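Local coordinates for periplasmic binding protein (Thermotoga lettingae TMO, PDB 4RY8), which binds 5-methylthioribose as the solute-binding protein of a sugar transporter, probably delivering it for uptake, at residues 27-32 and 253-258. Sequence-based numbering, arbitrary orientation.
Sequences GSFFER and TDSYAV. With SR1 (5-S-methyl-5-thio-alpha-D-ribofuranose), chain G.
The Phe29 ring is clasped between protein and sugar: Ser255 CB makes a CH-pi contact over one face, 3.7 Å from the ring centroid and 20° off the normal, while C2 of the bound 5-methylthioribose lies against the opposite face, 3.5 Å from Phe29 CZ. With CG anti to the backbone N (chi1 174°), the side chain places its ring between Ser255 CB and the sugar. Ser255 OG sits 3.0 Å from Phe29 O, a possible hydrogen bond, and it also touches Arg32 CB at 3.3 Å. Cutting Phe29 back to an alanine removes the ring and is likely to open a gap between Ser255 CB and the furanose, leaving C2 of the sugar without its aromatic cover. Such an aromatic wall beside a sugar ring is familiar from periplasmic binding proteins, whose ligand is held in the cleft between two alpha/beta domains; here the starts of helices 28-44 and 255-270 meet beside that cleft, and Asp103, Asp231 and Arg153 are among the residues that hydrogen-bond the sugar. Further out, Tyr256 CA directs a CA-H...O contact of 3.4 Å at Arg32 O. In one of two modelled conformers the Arg32 guanidinium lies alongside the tyrosine ring, a placement that remains doubtful. Tyr256 OH is hydrogen-bonded to Ser39, farther along helix 28-44, and Asp254 N-caps helix 255-270 through a weak bond from Tyr256 N to OD1.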
loop_
_atom_site.group_PDB
_atom_site.type_symbol
_atom_site.label_atom_id
_atom_site.label_comp_id
_atom_site.label_asym_id
_atom_site.label_seq_id
_atom_site.Cartn_x
_atom_site.Cartn_y
_atom_site.Cartn_z
ATOM N N GLY C 27 15.972 -11.351 18.999
ATOM C CA GLY C 27 16.350 -10.168 18.221
ATOM C C GLY C 27 15.807 -8.868 18.796
ATOM O O GLY C 27 14.808 -8.871 19.541
ATOM N N SER C 28 16.467 -7.762 18.434
ATOM C CA SER C 28 16.148 -6.438 18.973
ATOM C C SER C 28 14.708 -5.912 18.707
ATOM O O SER C 28 14.104 -5.296 19.585
ATOM C CB SER C 28 17.225 -5.400 18.535
ATOM O OG SER C 28 16.790 -4.096 18.901
ATOM N N PHE C 29 14.143 -6.128 17.532
ATOM C CA PHE C 29 12.724 -5.797 17.323
ATOM C C PHE C 29 11.856 -6.270 18.482
ATOM O O PHE C 29 11.106 -5.502 19.062
ATOM C CB PHE C 29 12.172 -6.373 16.006
ATOM C CG PHE C 29 10.681 -6.160 15.842
ATOM C CD1 PHE C 29 9.747 -6.993 16.479
ATOM C CD2 PHE C 29 10.216 -5.110 15.102
ATOM C CE1 PHE C 29 8.380 -6.764 16.365
ATOM C CE2 PHE C 29 8.873 -4.865 14.982
ATOM C CZ PHE C 29 7.945 -5.697 15.603
ATOM N N PHE C 30 11.990 -7.537 18.825
ATOM C CA PHE C 30 11.131 -8.155 19.805
ATOM C C PHE C 30 11.528 -7.704 21.212
ATOM O O PHE C 30 10.663 -7.515 22.065
ATOM C CB PHE C 30 11.177 -9.673 19.649
ATOM C CG PHE C 30 10.348 -10.180 18.502
ATOM C CD1 PHE C 30 8.965 -10.053 18.541
ATOM C CD2 PHE C 30 10.924 -10.810 17.412
ATOM C CE1 PHE C 30 8.171 -10.506 17.482
ATOM C CE2 PHE C 30 10.151 -11.270 16.366
ATOM C CZ PHE C 30 8.766 -11.130 16.403
ATOM N N GLU C 31 12.815 -7.456 21.444
ATOM C CA GLU C 31 13.256 -6.977 22.765
ATOM C C GLU C 31 12.736 -5.579 23.016
ATOM O O GLU C 31 12.393 -5.214 24.131
ATOM C CB GLU C 31 14.789 -6.996 22.886
ATOM C CG GLU C 31 15.415 -8.383 22.701
ATOM C CD GLU C 31 16.920 -8.348 22.428
ATOM O OE1 GLU C 31 17.564 -7.321 22.691
ATOM O OE2 GLU C 31 17.467 -9.362 21.969
ATOM N N ARG C 32 12.654 -4.795 21.960
ATOM C CA ARG C 32 12.228 -3.405 22.082
ATOM C C ARG C 32 10.722 -3.323 22.312
ATOM O O ARG C 32 10.240 -2.491 23.068
ATOM C CB ARG C 32 12.669 -2.607 20.856
ATOM C CG ARG C 32 14.173 -2.347 20.828
ATOM C CD ARG C 32 14.579 -1.280 21.845
ATOM N NE ARG C 32 14.940 -1.850 23.143
ATOM C CZ ARG C 32 14.878 -1.195 24.297
ATOM N NH1 ARG C 32 15.230 -1.809 25.417
ATOM N NH2 ARG C 32 14.458 0.069 24.335
ATOM N N THR C 253 8.312 0.208 11.709
ATOM C CA THR C 253 7.654 0.975 12.772
ATOM C C THR C 253 8.568 0.990 13.990
ATOM O O THR C 253 9.508 0.198 14.095
ATOM C CB THR C 253 6.370 0.279 13.294
ATOM O OG1 THR C 253 6.734 -0.967 13.897
ATOM C CG2 THR C 253 5.365 0.039 12.202
ATOM N N ASP C 254 8.242 1.842 14.955
ATOM C CA ASP C 254 8.914 1.795 16.253
ATOM C C ASP C 254 8.305 0.666 17.109
ATOM O O ASP C 254 7.254 0.876 17.682
ATOM C CB ASP C 254 8.735 3.135 16.971
ATOM C CG ASP C 254 9.493 3.203 18.278
ATOM O OD1 ASP C 254 10.145 2.213 18.659
ATOM O OD2 ASP C 254 9.434 4.269 18.917
ATOM N N SER C 255 8.994 -0.486 17.237
ATOM C CA SER C 255 8.417 -1.680 17.930
ATOM C C SER C 255 8.111 -1.393 19.399
ATOM O O SER C 255 7.185 -1.965 19.960
ATOM C CB SER C 255 9.341 -2.899 17.819
ATOM O OG SER C 255 10.647 -2.625 18.307
ATOM N N TYR C 256 8.875 -0.485 19.992
ATOM C CA TYR C 256 8.663 -0.006 21.362
ATOM C C TYR C 256 7.264 0.578 21.535
ATOM O O TYR C 256 6.580 0.280 22.493
ATOM C CB TYR C 256 9.742 1.076 21.695
ATOM C CG TYR C 256 9.823 1.569 23.152
ATOM C CD1 TYR C 256 10.564 0.880 24.114
ATOM C CD2 TYR C 256 9.174 2.744 23.549
ATOM C CE1 TYR C 256 10.631 1.335 25.434
ATOM C CE2 TYR C 256 9.242 3.203 24.862
ATOM C CZ TYR C 256 9.964 2.496 25.798
ATOM O OH TYR C 256 10.026 2.967 27.093
ATOM N N ALA C 257 6.861 1.435 20.604
ATOM C CA ALA C 257 5.517 2.005 20.559
ATOM C C ALA C 257 4.477 0.928 20.200
ATOM O O ALA C 257 3.334 1.003 20.602
ATOM C CB ALA C 257 5.458 3.094 19.518
ATOM N N VAL C 258 4.853 -0.056 19.411
ATOM C CA VAL C 258 3.887 -1.116 19.120
ATOM C C VAL C 258 3.617 -1.842 20.437
ATOM O O VAL C 258 2.476 -2.202 20.742
ATOM C CB VAL C 258 4.364 -2.080 18.033
ATOM C CG1 VAL C 258 3.401 -3.258 17.907
ATOM C CG2 VAL C 258 4.493 -1.355 16.707
HETATM C CS SR1 G . 9.056 -14.267 12.961
HETATM S S SR1 G . 7.817 -13.049 12.581
HETATM C C5 SR1 G . 8.975 -11.658 12.571
HETATM C C4 SR1 G . 8.260 -10.344 12.269
HETATM O O4 SR1 G . 7.280 -10.199 13.244
HETATM C C1 SR1 G . 7.207 -8.841 13.724
HETATM O O1 SR1 G . 5.956 -8.349 13.382
HETATM C C2 SR1 G . 8.301 -8.013 13.067
HETATM O O2 SR1 G . 7.887 -6.961 12.154
HETATM C C3 SR1 G . 9.111 -9.083 12.361
HETATM O O3 SR1 G . 9.502 -8.643 11.068
#